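Endoglucanase (Clostridium thermocellum, PDB 2E4T) hydrolyses beta-1,4-glucosidic bonds within cellulose and probably xyloglucan; this chain is the glycoside hydrolase family 44 module of a larger multidomain enzyme. Local coordinates at residues Lys216-Val221 against Ala225-Pro230; Trp256-Tyr261 against Asp278-His283. All coordinates share one frame; numbering follows the deposited sequence.

Interaction 1: Lys216-Val221 against Ala225-Pro230; sequences KAVKKV and AEIFGP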
loop_
_atom_site.group_PDB
_atom_site.type_symbol
_atom_site.label_atom_id
_atom_site.label_comp_id
_atom_site.label_asym_id
_atom_site.label_seq_id
_atom_site.Cartn_x
_atom_site.Cartn_y
_atom_site.Cartn_z
ATOM N N LYS A 216 2.649 21.570 5.854
ATOM C CA LYS A 216 3.006 22.938 5.466
ATOM C C LYS A 216 4.486 23.059 5.187
ATOM O O LYS A 216 4.902 23.699 4.204
ATOM C CB LYS A 216 2.597 23.941 6.541
ATOM C CG LYS A 216 1.124 24.175 6.643
ATOM C CD LYS A 216 0.766 24.949 7.922
ATOM C CE LYS A 216 -0.685 25.287 8.052
ATOM N NZ LYS A 216 -1.006 25.912 9.368
ATOM N N ALA A 217 5.315 22.492 6.065
ATOM C CA ALA A 217 6.744 22.623 5.922
ATOM C C ALA A 217 7.242 21.986 4.617
ATOM O O ALA A 217 8.103 22.537 3.915
ATOM C CB ALA A 217 7.435 21.951 7.132
ATOM N N VAL A 218 6.729 20.785 4.325
ATOM C CA VAL A 218 7.123 20.078 3.099
ATOM C C VAL A 218 6.684 20.858 1.867
ATOM O O VAL A 218 7.459 21.015 0.914
ATOM C CB VAL A 218 6.494 18.651 3.083
ATOM C CG1 VAL A 218 6.710 17.983 1.714
ATOM C CG2 VAL A 218 7.050 17.821 4.193
ATOM N N LYS A 219 5.425 21.316 1.865
ATOM C CA LYS A 219 4.870 21.955 0.654
ATOM C C LYS A 219 5.496 23.311 0.369
ATOM O O LYS A 219 5.435 23.755 -0.776
ATOM C CB LYS A 219 3.360 21.991 0.732
ATOM C CG LYS A 219 2.840 20.538 0.569
ATOM C CD LYS A 219 1.345 20.453 0.627
ATOM C CE LYS A 219 0.842 19.092 0.318
ATOM N NZ LYS A 219 0.497 18.755 -1.022
ATOM N N LYS A 220 6.102 23.974 1.371
ATOM C CA LYS A 220 6.871 25.181 1.073
ATOM C C LYS A 220 8.117 24.861 0.252
ATOM O O LYS A 220 8.570 25.693 -0.562
ATOM C CB LYS A 220 7.239 25.892 2.355
ATOM C CG LYS A 220 6.131 26.674 2.936
ATOM C CD LYS A 220 6.554 27.752 3.840
ATOM C CE LYS A 220 6.562 27.262 5.246
ATOM N NZ LYS A 220 6.990 28.400 6.157
ATOM N N VAL A 221 8.688 23.665 0.442
ATOM C CA VAL A 221 9.889 23.263 -0.308
ATOM C C VAL A 221 9.492 22.646 -1.653
ATOM O O VAL A 221 10.119 22.934 -2.684
ATOM C CB VAL A 221 10.726 22.245 0.506
ATOM C CG1 VAL A 221 11.928 21.773 -0.278
ATOM C CG2 VAL A 221 11.136 22.889 1.835
ATOM N N ALA A 225 4.679 17.898 -4.037
ATOM C CA ALA A 225 4.773 16.611 -3.339
ATOM C C ALA A 225 3.434 16.270 -2.691
ATOM O O ALA A 225 2.738 17.160 -2.177
ATOM C CB ALA A 225 5.876 16.702 -2.287
ATOM N N GLU A 226 3.122 14.981 -2.682
ATOM C CA GLU A 226 1.879 14.507 -2.064
ATOM C C GLU A 226 2.153 14.078 -0.636
ATOM O O GLU A 226 3.122 13.332 -0.392
ATOM C CB GLU A 226 1.318 13.339 -2.883
ATOM C CG GLU A 226 0.736 13.843 -4.177
ATOM C CD GLU A 226 0.170 12.753 -5.073
ATOM O OE1 GLU A 226 0.780 11.671 -5.210
ATOM O OE2 GLU A 226 -0.901 12.977 -5.643
ATOM N N ILE A 227 1.275 14.514 0.266
ATOM C CA ILE A 227 1.365 14.129 1.677
ATOM C C ILE A 227 0.364 13.032 1.969
ATOM O O ILE A 227 -0.846 13.131 1.676
ATOM C CB ILE A 227 1.094 15.395 2.567
ATOM C CG1 ILE A 227 2.265 16.361 2.471
ATOM C CG2 ILE A 227 0.785 14.974 4.005
ATOM C CD1 ILE A 227 3.542 15.854 3.275
ATOM N N PHE A 228 0.905 11.958 2.584
ATOM C CA PHE A 228 0.170 10.763 2.964
ATOM C C PHE A 228 0.062 10.700 4.493
ATOM O O PHE A 228 1.074 10.892 5.196
ATOM C CB PHE A 228 0.971 9.494 2.543
ATOM C CG PHE A 228 1.013 9.195 1.069
ATOM C CD1 PHE A 228 1.558 10.090 0.155
ATOM C CD2 PHE A 228 0.535 7.972 0.600
ATOM C CE1 PHE A 228 1.631 9.779 -1.196
ATOM C CE2 PHE A 228 0.628 7.651 -0.753
ATOM C CZ PHE A 228 1.171 8.577 -1.661
ATOM N N GLY A 229 -1.129 10.372 4.993
ATOM C CA GLY A 229 -1.267 10.100 6.404
ATOM C C GLY A 229 -2.648 9.535 6.660
ATOM O O GLY A 229 -3.526 9.613 5.788
ATOM N N PRO A 230 -2.856 8.935 7.845
ATOM C CA PRO A 230 -1.922 8.881 8.968
ATOM C C PRO A 230 -1.076 7.615 9.081
ATOM O O PRO A 230 -0.385 7.445 10.084
ATOM C CB PRO A 230 -2.833 9.081 10.236
ATOM C CG PRO A 230 -4.270 9.006 9.727
ATOM C CD PRO A 230 -4.195 8.491 8.267
HETATM O O HOH W 1 1.085 19.085 -3.500
#

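Interaction 2: Trp256-Tyr261 against Asp278-His283; sequences WFIDYY and DVLDVH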
loop_
_atom_site.group_PDB
_atom_site.type_symbol
_atom_site.label_atom_id
_atom_site.label_comp_id
_atom_site.label_asym_id
_atom_site.label_seq_id
_atom_site.Cartn_x
_atom_site.Cartn_y
_atom_site.Cartn_z
ATOM N N TRP A 256 -16.107 7.775 13.365
ATOM C CA TRP A 256 -14.809 7.131 13.590
ATOM C C TRP A 256 -13.721 8.167 13.392
ATOM O O TRP A 256 -13.955 9.265 12.799
ATOM C CB TRP A 256 -14.567 5.881 12.752
ATOM C CG TRP A 256 -14.650 5.959 11.264
ATOM C CD1 TRP A 256 -15.228 6.937 10.458
ATOM C CD2 TRP A 256 -14.218 4.924 10.364
ATOM N NE1 TRP A 256 -15.181 6.545 9.131
ATOM C CE2 TRP A 256 -14.561 5.331 9.051
ATOM C CE3 TRP A 256 -13.586 3.691 10.564
ATOM C CZ2 TRP A 256 -14.301 4.529 7.949
ATOM C CZ3 TRP A 256 -13.337 2.900 9.474
ATOM C CH2 TRP A 256 -13.690 3.321 8.175
ATOM N N PHE A 257 -12.521 7.837 13.850
ATOM C CA PHE A 257 -11.357 8.704 13.733
ATOM C C PHE A 257 -11.061 9.054 12.279
ATOM O O PHE A 257 -10.640 10.207 12.011
ATOM C CB PHE A 257 -10.132 8.105 14.440
ATOM C CG PHE A 257 -8.932 8.964 14.265
ATOM C CD1 PHE A 257 -8.754 10.114 15.010
ATOM C CD2 PHE A 257 -7.972 8.623 13.308
ATOM C CE1 PHE A 257 -7.675 10.969 14.773
ATOM C CE2 PHE A 257 -6.887 9.462 13.067
ATOM C CZ PHE A 257 -6.730 10.641 13.802
ATOM N N ILE A 258 -11.283 8.144 11.327
ATOM C CA ILE A 258 -11.067 8.509 9.917
ATOM C C ILE A 258 -11.781 9.793 9.561
ATOM O O ILE A 258 -11.218 10.679 8.885
ATOM C CB ILE A 258 -11.616 7.357 9.025
ATOM C CG1 ILE A 258 -10.821 6.048 9.227
ATOM C CG2 ILE A 258 -11.669 7.778 7.568
ATOM C CD1 ILE A 258 -9.371 6.104 8.795
ATOM N N ASP A 259 -13.056 9.944 9.995
ATOM C CA ASP A 259 -13.811 11.167 9.649
ATOM C C ASP A 259 -13.228 12.398 10.303
ATOM O O ASP A 259 -13.184 13.481 9.690
ATOM C CB ASP A 259 -15.264 11.013 10.105
ATOM C CG ASP A 259 -16.044 10.001 9.262
ATOM O OD1 ASP A 259 -15.598 9.666 8.151
ATOM O OD2 ASP A 259 -17.151 9.609 9.742
ATOM N N TYR A 260 -12.834 12.281 11.586
ATOM C CA TYR A 260 -12.194 13.395 12.294
ATOM C C TYR A 260 -10.919 13.827 11.552
ATOM O O TYR A 260 -10.669 15.028 11.332
ATOM C CB TYR A 260 -11.880 12.973 13.715
ATOM C CG TYR A 260 -11.063 13.974 14.511
ATOM C CD1 TYR A 260 -11.685 14.898 15.354
ATOM C CD2 TYR A 260 -9.683 13.943 14.477
ATOM C CE1 TYR A 260 -10.948 15.767 16.138
ATOM C CE2 TYR A 260 -8.923 14.821 15.260
ATOM C CZ TYR A 260 -9.568 15.716 16.096
ATOM O OH TYR A 260 -8.780 16.529 16.900
ATOM N N TYR A 261 -10.088 12.837 11.181
ATOM C CA TYR A 261 -8.822 13.185 10.516
ATOM C C TYR A 261 -9.079 13.909 9.219
ATOM O O TYR A 261 -8.483 14.961 8.932
ATOM C CB TYR A 261 -8.025 11.872 10.277
ATOM C CG TYR A 261 -6.687 12.081 9.688
ATOM C CD1 TYR A 261 -5.617 12.513 10.467
ATOM C CD2 TYR A 261 -6.440 11.832 8.323
ATOM C CE1 TYR A 261 -4.346 12.687 9.952
ATOM C CE2 TYR A 261 -5.152 11.997 7.805
ATOM C CZ TYR A 261 -4.118 12.374 8.598
ATOM O OH TYR A 261 -2.856 12.453 8.037
ATOM N N ASP A 278 -2.991 14.867 0.816
ATOM C CA ASP A 278 -3.268 14.380 -0.530
ATOM C C ASP A 278 -3.842 12.970 -0.533
ATOM O O ASP A 278 -4.685 12.648 -1.399
ATOM C CB ASP A 278 -2.012 14.439 -1.384
ATOM C CG ASP A 278 -1.567 15.867 -1.567
ATOM O OD1 ASP A 278 -2.161 16.551 -2.446
ATOM O OD2 ASP A 278 -0.662 16.307 -0.817
ATOM N N VAL A 279 -3.375 12.129 0.389
ATOM C CA VAL A 279 -3.683 10.717 0.350
ATOM C C VAL A 279 -3.949 10.216 1.774
ATOM O O VAL A 279 -3.084 10.316 2.640
ATOM C CB VAL A 279 -2.543 9.888 -0.274
ATOM C CG1 VAL A 279 -3.018 8.473 -0.510
ATOM C CG2 VAL A 279 -2.029 10.512 -1.568
ATOM N N LEU A 280 -5.164 9.705 1.994
ATOM C CA LEU A 280 -5.504 8.980 3.220
ATOM C C LEU A 280 -4.817 7.617 3.137
ATOM O O LEU A 280 -5.029 6.884 2.180
ATOM C CB LEU A 280 -7.024 8.829 3.314
ATOM C CG LEU A 280 -7.505 8.094 4.557
ATOM C CD1 LEU A 280 -7.286 8.945 5.810
ATOM C CD2 LEU A 280 -8.991 7.745 4.429
ATOM N N ASP A 281 -3.987 7.325 4.145
ATOM C CA ASP A 281 -3.030 6.197 4.099
ATOM C C ASP A 281 -3.279 5.304 5.294
ATOM O O ASP A 281 -3.213 5.777 6.462
ATOM C CB ASP A 281 -1.611 6.877 4.232
ATOM C CG ASP A 281 -0.467 5.931 4.361
ATOM O OD1 ASP A 281 -0.692 4.755 4.740
ATOM O OD2 ASP A 281 0.666 6.382 4.039
ATOM N N VAL A 282 -3.616 4.038 5.036
ATOM C CA VAL A 282 -3.854 3.099 6.107
ATOM C C VAL A 282 -3.113 1.773 5.796
ATOM O O VAL A 282 -2.760 1.472 4.649
ATOM C CB VAL A 282 -5.355 2.807 6.341
ATOM C CG1 VAL A 282 -6.095 4.073 6.770
ATOM C CG2 VAL A 282 -5.997 2.187 5.069
ATOM N N HIS A 283 -2.921 1.002 6.876
ATOM C CA HIS A 283 -2.383 -0.351 6.793
ATOM C C HIS A 283 -3.537 -1.311 7.054
ATOM O O HIS A 283 -4.353 -1.089 7.961
ATOM C CB HIS A 283 -1.303 -0.573 7.836
ATOM C CG HIS A 283 -0.154 0.359 7.673
ATOM N ND1 HIS A 283 0.117 1.211 6.638
ATOM C CD2 HIS A 283 0.873 0.532 8.570
ATOM C CE1 HIS A 283 1.284 1.851 6.909
ATOM N NE2 HIS A 283 1.741 1.457 8.091
#

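Interaction 1: Lys216-Val221 against Ala225-Pro230
Lys219 and Ile227 meet where helix 204-221 lies over the start of strand 226-232. The lysine crosses the isoleucine obliquely and lays CE against its CG1, 3.8 Å away. The middle of the chain is extended (chi2 and chi3 near 180°); a bend at chi4, -92°, then turns NZ to Ala225.

There NZ gives a hydrogen bond to Ala225 O at 3.0 Å. The donor sits nearly on the line of the carbonyl, with a C=O...N angle of 165°. A water closes a small triangle with this pair. It accepts from Lys219 NZ at 2.6 Å and donates to Ala225 O at 2.9 Å, which gives the carbonyl two donors. NZ also forms a salt bridge with Asp278, just before the neighbouring strand 279-284.

Val218 makes the apolar half of the contact. It meets Ile227 tip to tip, and its CB and both methyls all lie 4.1 Å from Ile227 CD1. Val218 CG1 also rests 4.3 Å from Ala225 CB. Tyr181 of strand 180-183 touches both Val218 and Ala225.

The two segments form a tight helix-to-strand connection of the TIM barrel, with the outer helix packed on the next strand. The lysine's aliphatic chain extends the apolar layer, while its buried ammonium is satisfied by a carbonyl, a water and a carboxylate, which probably favours the charged form.

Interaction 2: Trp256-Tyr261 against Asp278-His283
Leu280 puts one methyl on each of two side chains of helix 257-272, and all the contacts between the segments are apolar. Its CD2 meets Ile258 CG2 at 4.1 Å, where the two side chains cross at about a right angle. Its CD1 lies 3.9 Å from Tyr261 CD2, approaching the ring obliquely. Here the side chains slide past each other in opposite directions. With CG anti to the backbone N (chi1 -180°), Leu280 brings both methyls up to the helix. The other branch of Ile258 reaches further along the strand, and its CD1 comes within 4.4 Å of Val282 CG1. On its own segment, Ile258 CB lies against one face of the Trp256 indole, offset toward the rim.

This is a helix of the TIM barrel packed on the strand that follows it. The axes of helix 257-261 and strand 279-283 run roughly antiparallel, at 152°, and approach to 11.0 Å. Leu342 and Ser345 of helix 338-349 also touch Ile258.

Polar bonds are made at the start of the helix, not across the contact. Trp256 holds the N-cap position, and its NE1 makes a weak hydrogen bond to Asp259 OD1, 3.3 Å long and bent to 126°. Ser345 OG is hydrogen-bonded to both Trp256 NE1 and Asp259 OD1.

Interactions 1 and 2 are successive helix-and-strand packings of one barrel, with centres about 15 Å apart. Their strands, 226-232 and 279-284, are parallel neighbours in the eight-stranded sheet. Asp278, just ahead of strand 279-284, ties the two together. Its OD2 lies 2.7 Å from Lys219 NZ in a salt bridge and 2.9 Å from Ile227 N in a probable hydrogen bond. Further along, Tyr261 of interaction 2 packs on the strand of interaction 1, with its OH 3.2 Å from Gly229 C. Both contacts are buried and lie away from the calcium and zinc sites, as part of the barrel's structural packing.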